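Side-chain contacts in uncharacterized protein (Eubacterium rectale, PDB 5COZ), which is of unknown function but probably contains a YycH-like regulatory domain and is probably exported as a lipoprotein: residues L20-E25 against K30-I35; N34-V39 against N44-I49; S281-K286 against W321-Y326. All coordinates share one frame; numbering follows the deposited sequence. Where two conformers were deposited one is given.

Contact 1: residues L20-E25 against K30-I35; sequences LNSLDE and KLPQNI
As the chain leaves helix 16-22 it doubles back, bringing the CA atoms of Glu25 and Leu31 to 5.8 Å of each other, before residues 30-35 lead into strand 34-40. Leu31 does the reaching here. Its CG stands opposite the carbonyl carbon (chi1 -68°), and from there CD2 meets the backbone just past the helix, 3.4 Å from Leu23 O, with Glu25 CB also against it. Pro32 comes in next to it: its CD lies 3.3 Å from Ser22 O, and its CG faces Ser22 OG, a hydroxyl already bonded to Val19 O within the helix.

Leu23, the first residue to leave helical geometry, forks between two partners. CD2 touches Pro32 CG at 4.0 Å, the two side chains crossing at about a right angle, while CD1 meets Ile35 CD1 tip to tip at 3.9 Å. Leu280 of helix 276-288 also packs on Leu23, so this leucine belongs to the layer between helix and sheet.

Further out, Glu25 CG lies 3.6 Å from Lys30 O; a bend at chi2 (-72°) then brings the carboxylate beside Lys30, with OE1 near CB. The charged ends do not meet, for Glu25 OE1 and Lys30 NZ stay 4.8 Å apart, and any attraction between them is probably mild.

Several backbone polar atoms are bonded within the turn (Leu23 N to Leu20 O, Asp24 N to Asn21 O) or to neighbours, Leu23 to Ser277 and Glu25 O to Tyr57 OH. With neither hydrogen bond nor salt bridge joining them, the two segments meet each other by van der Waals packing, leucine, proline and isoleucine carbons set against one another and against the carbonyls of Ser22 and Leu23.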
loop_
_atom_site.group_PDB
_atom_site.type_symbol
_atom_site.label_atom_id
_atom_site.label_comp_id
_atom_site.label_asym_id
_atom_site.label_seq_id
_atom_site.Cartn_x
_atom_site.Cartn_y
_atom_site.Cartn_z
ATOM N N LEU A 20 12.439 6.470 -22.269
ATOM C CA LEU A 20 12.167 5.073 -22.634
ATOM C C LEU A 20 13.429 4.243 -22.639
ATOM O O LEU A 20 13.428 3.134 -22.101
ATOM C CB LEU A 20 11.479 4.946 -24.002
ATOM C CG LEU A 20 10.017 5.335 -24.061
ATOM C CD1 LEU A 20 9.497 5.231 -25.489
ATOM C CD2 LEU A 20 9.188 4.449 -23.141
ATOM N N ASN A 21 14.520 4.769 -23.230
ATOM C CA ASN A 21 15.783 4.046 -23.290
ATOM C C ASN A 21 16.332 3.775 -21.884
ATOM O O ASN A 21 16.841 2.676 -21.630
ATOM C CB ASN A 21 16.800 4.806 -24.130
ATOM C CG ASN A 21 18.071 4.034 -24.355
ATOM O OD1 ASN A 21 18.069 2.937 -24.924
ATOM N ND2 ASN A 21 19.171 4.562 -23.854
ATOM N N SER A 22 16.176 4.744 -20.955
ATOM C CA SER A 22 16.646 4.600 -19.574
ATOM C C SER A 22 15.879 3.470 -18.854
ATOM O O SER A 22 16.422 2.861 -17.945
ATOM C CB SER A 22 16.494 5.909 -18.800
ATOM O OG SER A 22 15.165 6.143 -18.342
ATOM N N LEU A 23 14.666 3.143 -19.343
ATOM C CA LEU A 23 13.868 2.079 -18.745
ATOM C C LEU A 23 14.109 0.726 -19.405
ATOM O O LEU A 23 13.431 -0.249 -19.062
ATOM C CB LEU A 23 12.369 2.419 -18.795
ATOM C CG LEU A 23 11.968 3.614 -17.944
ATOM C CD1 LEU A 23 10.523 3.963 -18.199
ATOM C CD2 LEU A 23 12.207 3.377 -16.453
ATOM N N ASP A 24 15.109 0.650 -20.304
ATOM C CA ASP A 24 15.399 -0.584 -21.021
ATOM C C ASP A 24 16.698 -1.229 -20.545
ATOM O O ASP A 24 17.362 -1.942 -21.303
ATOM C CB ASP A 24 15.452 -0.269 -22.524
ATOM C CG ASP A 24 15.241 -1.456 -23.450
ATOM O OD1 ASP A 24 14.792 -2.533 -22.964
ATOM O OD2 ASP A 24 15.575 -1.335 -24.644
ATOM N N GLU A 25 17.067 -0.995 -19.289
ATOM C CA GLU A 25 18.304 -1.549 -18.723
ATOM C C GLU A 25 18.270 -3.089 -18.677
ATOM O O GLU A 25 17.263 -3.686 -18.264
ATOM C CB GLU A 25 18.513 -1.013 -17.300
ATOM C CG GLU A 25 18.927 0.451 -17.265
ATOM C CD GLU A 25 20.341 0.743 -17.734
ATOM O OE1 GLU A 25 21.130 -0.211 -17.921
ATOM O OE2 GLU A 25 20.675 1.939 -17.881
ATOM N N LYS A 30 19.768 -1.503 -12.340
ATOM C CA LYS A 30 20.317 -0.294 -12.969
ATOM C C LYS A 30 19.238 0.663 -13.508
ATOM O O LYS A 30 19.561 1.749 -13.999
ATOM C CB LYS A 30 21.306 -0.669 -14.070
ATOM C CG LYS A 30 22.611 -1.205 -13.459
ATOM C CD LYS A 30 23.661 -1.632 -14.495
ATOM C CE LYS A 30 24.127 -0.547 -15.445
ATOM N NZ LYS A 30 24.544 0.698 -14.739
ATOM N N LEU A 31 17.951 0.291 -13.368
ATOM C CA LEU A 31 16.873 1.191 -13.781
ATOM C C LEU A 31 16.913 2.411 -12.908
ATOM O O LEU A 31 17.297 2.318 -11.736
ATOM C CB LEU A 31 15.500 0.495 -13.614
ATOM C CG LEU A 31 15.215 -0.674 -14.545
ATOM C CD1 LEU A 31 14.013 -1.463 -14.024
ATOM C CD2 LEU A 31 14.938 -0.197 -15.993
ATOM N N PRO A 32 16.446 3.555 -13.429
ATOM C CA PRO A 32 16.365 4.748 -12.584
ATOM C C PRO A 32 15.270 4.583 -11.533
ATOM O O PRO A 32 14.419 3.693 -11.679
ATOM C CB PRO A 32 16.020 5.862 -13.582
ATOM C CG PRO A 32 15.336 5.173 -14.715
ATOM C CD PRO A 32 15.960 3.806 -14.803
ATOM N N GLN A 33 15.289 5.430 -10.499
ATOM C CA GLN A 33 14.261 5.378 -9.459
ATOM C C GLN A 33 13.183 6.450 -9.705
ATOM O O GLN A 33 12.100 6.390 -9.116
ATOM C CB GLN A 33 14.880 5.559 -8.080
ATOM C CG GLN A 33 15.638 4.325 -7.594
ATOM C CD GLN A 33 16.121 4.502 -6.179
ATOM O OE1 GLN A 33 16.913 5.399 -5.872
ATOM N NE2 GLN A 33 15.644 3.653 -5.283
ATOM N N ASN A 34 13.475 7.424 -10.569
ATOM C CA ASN A 34 12.539 8.495 -10.909
ATOM C C ASN A 34 12.757 8.887 -12.356
ATOM O O ASN A 34 13.900 8.852 -12.843
ATOM C CB ASN A 34 12.748 9.721 -9.989
ATOM C CG ASN A 34 12.536 9.419 -8.521
ATOM O OD1 ASN A 34 11.400 9.454 -7.998
ATOM N ND2 ASN A 34 13.591 9.010 -7.836
ATOM N N ILE A 35 11.674 9.240 -13.047
ATOM C CA ILE A 35 11.747 9.715 -14.436
ATOM C C ILE A 35 10.845 10.937 -14.574
ATOM O O ILE A 35 9.828 11.037 -13.886
ATOM C CB ILE A 35 11.362 8.621 -15.468
ATOM C CG1 ILE A 35 9.924 8.085 -15.217
ATOM C CG2 ILE A 35 12.393 7.479 -15.474
ATOM C CD1 ILE A 35 9.360 7.195 -16.318
#

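Contact 2: residues N34-V39 against N44-I49; sequences NIKCVV and NIDSEI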
loop_
_atom_site.group_PDB
_atom_site.type_symbol
_atom_site.label_atom_id
_atom_site.label_comp_id
_atom_site.label_asym_id
_atom_site.label_seq_id
_atom_site.Cartn_x
_atom_site.Cartn_y
_atom_site.Cartn_z
ATOM N N ASN A 34 13.475 7.424 -10.569
ATOM C CA ASN A 34 12.539 8.495 -10.909
ATOM C C ASN A 34 12.757 8.887 -12.356
ATOM O O ASN A 34 13.900 8.852 -12.843
ATOM C CB ASN A 34 12.748 9.721 -9.989
ATOM C CG ASN A 34 12.536 9.419 -8.521
ATOM O OD1 ASN A 34 11.400 9.454 -7.998
ATOM N ND2 ASN A 34 13.591 9.010 -7.836
ATOM N N ILE A 35 11.674 9.240 -13.047
ATOM C CA ILE A 35 11.747 9.715 -14.436
ATOM C C ILE A 35 10.845 10.937 -14.574
ATOM O O ILE A 35 9.828 11.037 -13.886
ATOM C CB ILE A 35 11.362 8.621 -15.468
ATOM C CG1 ILE A 35 9.924 8.085 -15.217
ATOM C CG2 ILE A 35 12.393 7.479 -15.474
ATOM C CD1 ILE A 35 9.360 7.195 -16.318
ATOM N N LYS A 36 11.191 11.854 -15.482
ATOM C CA LYS A 36 10.366 13.036 -15.699
ATOM C C LYS A 36 10.525 13.483 -17.151
ATOM O O LYS A 36 11.647 13.639 -17.630
ATOM C CB LYS A 36 10.745 14.173 -14.725
ATOM C CG LYS A 36 9.821 15.388 -14.869
ATOM C CD LYS A 36 10.084 16.450 -13.790
ATOM C CE LYS A 36 9.233 17.698 -13.945
ATOM N NZ LYS A 36 7.813 17.479 -13.546
ATOM N N CYS A 37 9.417 13.635 -17.860
ATOM C CA CYS A 37 9.423 14.108 -19.244
ATOM C C CYS A 37 8.019 14.483 -19.675
ATOM O O CYS A 37 7.035 13.967 -19.144
ATOM C CB CYS A 37 10.007 13.068 -20.193
ATOM S SG CYS A 37 9.075 11.522 -20.249
ATOM N N VAL A 38 7.938 15.334 -20.675
ATOM C CA VAL A 38 6.686 15.699 -21.297
ATOM C C VAL A 38 6.492 14.796 -22.508
ATOM O O VAL A 38 7.433 14.599 -23.275
ATOM C CB VAL A 38 6.739 17.196 -21.704
ATOM C CG1 VAL A 38 5.653 17.543 -22.719
ATOM C CG2 VAL A 38 6.651 18.086 -20.473
ATOM N N VAL A 39 5.300 14.233 -22.683
ATOM C CA VAL A 39 5.004 13.465 -23.891
ATOM C C VAL A 39 4.364 14.413 -24.900
ATOM O O VAL A 39 4.817 14.507 -26.042
ATOM C CB VAL A 39 4.137 12.224 -23.623
ATOM C CG1 VAL A 39 3.798 11.515 -24.926
ATOM C CG2 VAL A 39 4.844 11.287 -22.649
ATOM N N ASN A 44 1.931 14.182 -19.350
ATOM C CA ASN A 44 3.187 14.359 -18.672
ATOM C C ASN A 44 3.574 13.100 -17.884
ATOM O O ASN A 44 2.691 12.348 -17.446
ATOM C CB ASN A 44 3.003 15.536 -17.730
ATOM C CG ASN A 44 4.207 15.913 -16.954
ATOM O OD1 ASN A 44 5.338 15.858 -17.445
ATOM N ND2 ASN A 44 3.976 16.309 -15.727
ATOM N N ILE A 45 4.857 12.903 -17.678
ATOM C CA ILE A 45 5.359 11.810 -16.847
ATOM C C ILE A 45 6.191 12.433 -15.735
ATOM O O ILE A 45 7.142 13.151 -16.022
ATOM C CB ILE A 45 6.191 10.799 -17.675
ATOM C CG1 ILE A 45 5.321 10.177 -18.812
ATOM C CG2 ILE A 45 6.774 9.713 -16.740
ATOM C CD1 ILE A 45 6.099 9.321 -19.752
ATOM N N ASP A 46 5.852 12.182 -14.468
ATOM C CA ASP A 46 6.666 12.647 -13.323
ATOM C C ASP A 46 6.528 11.536 -12.310
ATOM O O ASP A 46 5.689 11.580 -11.394
ATOM C CB ASP A 46 6.183 14.011 -12.816
ATOM C CG ASP A 46 7.099 14.642 -11.790
ATOM O OD1 ASP A 46 8.091 13.996 -11.399
ATOM O OD2 ASP A 46 6.820 15.784 -11.376
ATOM N N SER A 47 7.341 10.506 -12.519
ATOM C CA SER A 47 7.088 9.216 -11.933
ATOM C C SER A 47 8.192 8.564 -11.167
ATOM O O SER A 47 9.342 8.593 -11.573
ATOM C CB SER A 47 6.720 8.295 -13.098
ATOM O OG SER A 47 6.314 6.978 -12.757
ATOM N N GLU A 48 7.802 7.890 -10.084
ATOM C CA GLU A 48 8.673 6.981 -9.370
ATOM C C GLU A 48 8.736 5.698 -10.194
ATOM O O GLU A 48 7.769 5.353 -10.894
ATOM C CB GLU A 48 8.107 6.663 -7.978
ATOM C CG GLU A 48 8.246 7.794 -6.978
ATOM C CD GLU A 48 7.914 7.343 -5.570
ATOM O OE1 GLU A 48 6.713 7.121 -5.293
ATOM O OE2 GLU A 48 8.857 7.126 -4.773
ATOM N N ILE A 49 9.863 4.995 -10.121
ATOM C CA ILE A 49 10.054 3.674 -10.705
ATOM C C ILE A 49 10.339 2.751 -9.545
ATOM O O ILE A 49 11.300 2.990 -8.816
ATOM C CB ILE A 49 11.199 3.646 -11.745
ATOM C CG1 ILE A 49 11.016 4.730 -12.850
ATOM C CG2 ILE A 49 11.385 2.231 -12.334
ATOM C CD1 ILE A 49 9.789 4.515 -13.761
HETATM O O HOH W 1 11.249 8.411 -5.000
HETATM O O HOH W 2 10.145 12.235 -11.241
HETATM O O HOH W 3 7.690 17.079 -16.922
#
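The amide of Asn34 and the carboxylate of Glu48 lie side by side and point the same way, their planes 15° apart, with Asn34 OD1 alongside the aliphatic part of Glu48, 3.7 Å from CG. A water at their outer end donates to both Asn34 OD1 and Glu48 OE2. The carboxylate has stronger partners in Lys186 and Arg155, which probably keep it ionised.

These two residues form the first rung of a β hairpin, strands 34-40 and 43-50, whose axes here run 4.6 Å apart and almost exactly antiparallel (176°). Ile35 with Ser47 and Cys37 with Ile45 are the hydrogen-bonded pairs, each joined by two backbone bonds; the shortest include Ile45 N to Cys37 O at 2.8 Å.

On the face carrying Ile35, Cys37, Ile45 and Ser47, Ile45 is gripped along its length. Its CG2 meets Ile35 CD1 at 3.6 Å, and its CD1 touches Cys37 SG as well as Val39 CG2. Ile35 CD1 is also flanked by Ile49 CD1 at 3.7 Å, the two chains running at about a right angle. Helices 16-22 and 276-288 cover this face, through Val19 and Leu280 among others.

The other face is mostly polar, with Val38 the exception among the paired residues. Lys36 leaves with CG trans to its own nitrogen (chi1 -176°), runs straight to CE, then bends at the last torsion and sets NZ 2.9 Å from Asp46 OD2, a salt bridge whose hydrogen bond is weak. The other carboxylate oxygen, Asp46 OD1, accepts from a water at 2.7 Å that also donates to Ile35 O.

Contact 3: residues S281-K286 against W321-Y326; sequences SKEVDK and WVVYYY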
loop_
_atom_site.group_PDB
_atom_site.type_symbol
_atom_site.label_atom_id
_atom_site.label_comp_id
_atom_site.label_asym_id
_atom_site.label_seq_id
_atom_site.Cartn_x
_atom_site.Cartn_y
_atom_site.Cartn_z
ATOM N N SER A 281 5.891 2.595 -22.974
ATOM C CA SER A 281 5.511 2.980 -24.329
ATOM C C SER A 281 4.079 2.496 -24.661
ATOM O O SER A 281 3.311 3.246 -25.271
ATOM C CB SER A 281 6.524 2.455 -25.336
ATOM O OG SER A 281 6.510 1.042 -25.317
ATOM N N LYS A 282 3.702 1.296 -24.221
ATOM C CA LYS A 282 2.372 0.768 -24.474
ATOM C C LYS A 282 1.323 1.589 -23.687
ATOM O O LYS A 282 0.250 1.916 -24.214
ATOM C CB LYS A 282 2.370 -0.715 -24.056
ATOM C CG LYS A 282 1.230 -1.527 -24.526
ATOM C CD LYS A 282 1.675 -2.968 -24.477
ATOM C CE LYS A 282 0.559 -3.807 -24.926
ATOM N NZ LYS A 282 0.965 -5.211 -24.823
ATOM N N GLU A 283 1.655 1.955 -22.446
ATOM C CA GLU A 283 0.724 2.724 -21.615
ATOM C C GLU A 283 0.554 4.152 -22.164
ATOM O O GLU A 283 -0.572 4.650 -22.202
ATOM C CB GLU A 283 1.224 2.741 -20.179
ATOM C CG GLU A 283 0.356 3.587 -19.253
ATOM C CD GLU A 283 -1.017 3.051 -18.899
ATOM O OE1 GLU A 283 -1.427 1.980 -19.405
ATOM O OE2 GLU A 283 -1.705 3.744 -18.114
ATOM N N VAL A 284 1.634 4.771 -22.659
ATOM C CA VAL A 284 1.504 6.094 -23.279
ATOM C C VAL A 284 0.610 5.991 -24.523
ATOM O O VAL A 284 -0.212 6.884 -24.749
ATOM C CB VAL A 284 2.889 6.681 -23.587
ATOM C CG1 VAL A 284 2.837 7.768 -24.667
ATOM C CG2 VAL A 284 3.548 7.190 -22.316
ATOM N N ASP A 285 0.759 4.918 -25.336
ATOM C CA ASP A 285 -0.077 4.781 -26.523
ATOM C C ASP A 285 -1.557 4.699 -26.109
ATOM O O ASP A 285 -2.405 5.299 -26.774
ATOM C CB ASP A 285 0.354 3.559 -27.327
ATOM C CG ASP A 285 -0.111 3.574 -28.768
ATOM O OD1 ASP A 285 0.157 4.596 -29.483
ATOM O OD2 ASP A 285 -0.666 2.546 -29.218
ATOM N N LYS A 286 -1.852 4.008 -24.988
ATOM C CA LYS A 286 -3.223 3.894 -24.481
ATOM C C LYS A 286 -3.730 5.247 -23.987
ATOM O O LYS A 286 -4.819 5.681 -24.352
ATOM C CB LYS A 286 -3.278 2.864 -23.335
ATOM C CG LYS A 286 -4.673 2.681 -22.701
ATOM C CD LYS A 286 -4.812 3.364 -21.328
ATOM C CE LYS A 286 -6.022 2.851 -20.574
ATOM N NZ LYS A 286 -6.294 3.646 -19.343
ATOM N N TRP A 321 3.132 -5.360 -13.946
ATOM C CA TRP A 321 3.593 -3.979 -13.955
ATOM C C TRP A 321 2.371 -3.092 -13.785
ATOM O O TRP A 321 1.416 -3.227 -14.565
ATOM C CB TRP A 321 4.307 -3.641 -15.268
ATOM C CG TRP A 321 5.698 -4.168 -15.382
ATOM C CD1 TRP A 321 6.135 -5.151 -16.222
ATOM C CD2 TRP A 321 6.864 -3.647 -14.729
ATOM N NE1 TRP A 321 7.505 -5.300 -16.110
ATOM C CE2 TRP A 321 7.979 -4.370 -15.221
ATOM C CE3 TRP A 321 7.074 -2.644 -13.766
ATOM C CZ2 TRP A 321 9.291 -4.117 -14.794
ATOM C CZ3 TRP A 321 8.381 -2.379 -13.350
ATOM C CH2 TRP A 321 9.468 -3.115 -13.855
ATOM N N VAL A 322 2.368 -2.246 -12.745
ATOM C CA VAL A 322 1.251 -1.346 -12.479
ATOM C C VAL A 322 1.694 0.054 -12.836
ATOM O O VAL A 322 2.786 0.471 -12.435
ATOM C CB VAL A 322 0.784 -1.400 -11.000
ATOM C CG1 VAL A 322 -0.495 -0.572 -10.840
ATOM C CG2 VAL A 322 0.527 -2.847 -10.571
ATOM N N VAL A 323 0.857 0.795 -13.573
ATOM C CA VAL A 323 1.105 2.199 -13.866
ATOM C C VAL A 323 0.042 3.006 -13.148
ATOM O O VAL A 323 -1.143 2.864 -13.418
ATOM C CB VAL A 323 1.112 2.518 -15.385
ATOM C CG1 VAL A 323 1.391 4.009 -15.635
ATOM C CG2 VAL A 323 2.147 1.657 -16.099
ATOM N N TYR A 324 0.486 3.871 -12.226
ATOM C CA TYR A 324 -0.405 4.753 -11.488
ATOM C C TYR A 324 -0.330 6.105 -12.145
ATOM O O TYR A 324 0.782 6.573 -12.454
ATOM C CB TYR A 324 0.028 4.848 -10.013
ATOM C CG TYR A 324 0.040 3.509 -9.306
ATOM C CD1 TYR A 324 1.201 2.735 -9.258
ATOM C CD2 TYR A 324 -1.065 3.072 -8.578
ATOM C CE1 TYR A 324 1.246 1.534 -8.541
ATOM C CE2 TYR A 324 -1.033 1.870 -7.868
ATOM C CZ TYR A 324 0.134 1.128 -7.820
ATOM O OH TYR A 324 0.166 -0.068 -7.144
ATOM N N TYR A 325 -1.507 6.723 -12.402
ATOM C CA TYR A 325 -1.505 8.020 -13.043
ATOM C C TYR A 325 -2.662 8.852 -12.561
ATOM O O TYR A 325 -3.622 8.321 -12.021
ATOM C CB TYR A 325 -1.537 7.855 -14.590
ATOM C CG TYR A 325 -2.843 7.299 -15.129
ATOM C CD1 TYR A 325 -3.060 5.926 -15.211
ATOM C CD2 TYR A 325 -3.838 8.149 -15.615
ATOM C CE1 TYR A 325 -4.252 5.413 -15.736
ATOM C CE2 TYR A 325 -5.031 7.649 -16.130
ATOM C CZ TYR A 325 -5.238 6.281 -16.177
ATOM O OH TYR A 325 -6.423 5.797 -16.715
ATOM N N TYR A 326 -2.596 10.160 -12.820
ATOM C CA TYR A 326 -3.685 11.075 -12.521
ATOM C C TYR A 326 -4.329 11.559 -13.798
ATOM O O TYR A 326 -3.632 11.754 -14.789
ATOM C CB TYR A 326 -3.159 12.329 -11.781
ATOM C CG TYR A 326 -2.556 12.044 -10.442
ATOM C CD1 TYR A 326 -3.359 11.706 -9.353
ATOM C CD2 TYR A 326 -1.183 12.178 -10.233
ATOM C CE1 TYR A 326 -2.808 11.469 -8.098
ATOM C CE2 TYR A 326 -0.615 11.931 -8.977
ATOM C CZ TYR A 326 -1.438 11.590 -7.911
ATOM O OH TYR A 326 -0.904 11.329 -6.663
HETATM O O HOH W 4 -7.211 3.104 -16.271
HETATM O O HOH W 5 -6.971 6.369 -19.408
#
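Carbon contact comes first: Glu283 and Val323 approach from opposite directions, and Glu283 CG meets Val323 CG1 at 3.8 Å.

The carboxylate makes approaches of its own. The glutamate is bent at chi2 (71°), which turns this group toward the ring of Tyr325. There Glu283 OE2 lies 3.9 Å from Tyr325 CE1, an oblique approach with carboxylate and ring planes 58° apart. The other oxygen, OE1, is hydrogen-bonded to Tyr347 OH on strand 338-348.

The setting is an α helix laid over a β sheet: helix 276-288 lies over strand 314-330 of the mixed sheet, and segments 281-286 and 321-326 cross at -42°, their axes 10.6 Å apart. With an alanine at Glu283, Tyr347 OH would probably be left without its carboxylate mate, and a gap would be likely to open beside Val323.

Lys286 meets Tyr325 mainly through water. Its NZ comes to 3.4 Å from Tyr325 OH, but at an angle too poor for a hydrogen bond, and its salt bridge goes to Asp345. In this conformer, one of two deposited, two waters span the pair. One is 2.8 Å from both Lys286 NZ and Tyr325 OH; the second, in the plane of the ring at its edge, bonds well to Tyr325 OH and only weakly to Lys286 NZ.

Overall arrangement
Contacts 1 and 2 follow one another along the chain, sharing Asn34 and Ile35 on strand 34-40, with centres about 11 Å apart; contact 3 joins residues from much later in the sequence. Its centre is about 11 Å from that of contact 2 and about 15 Å from that of contact 1. All three reach the same mixed sheet. Helix 276-288 ties them together: Ser281 meets Leu20 beside contact 1, and Val284 meets Val39 and Ile45 of contact 2. The N-terminal helix and hairpin are thus built into one helix-on-sheet layer with late strands of the chain, in a part of the molecule well away from its centre.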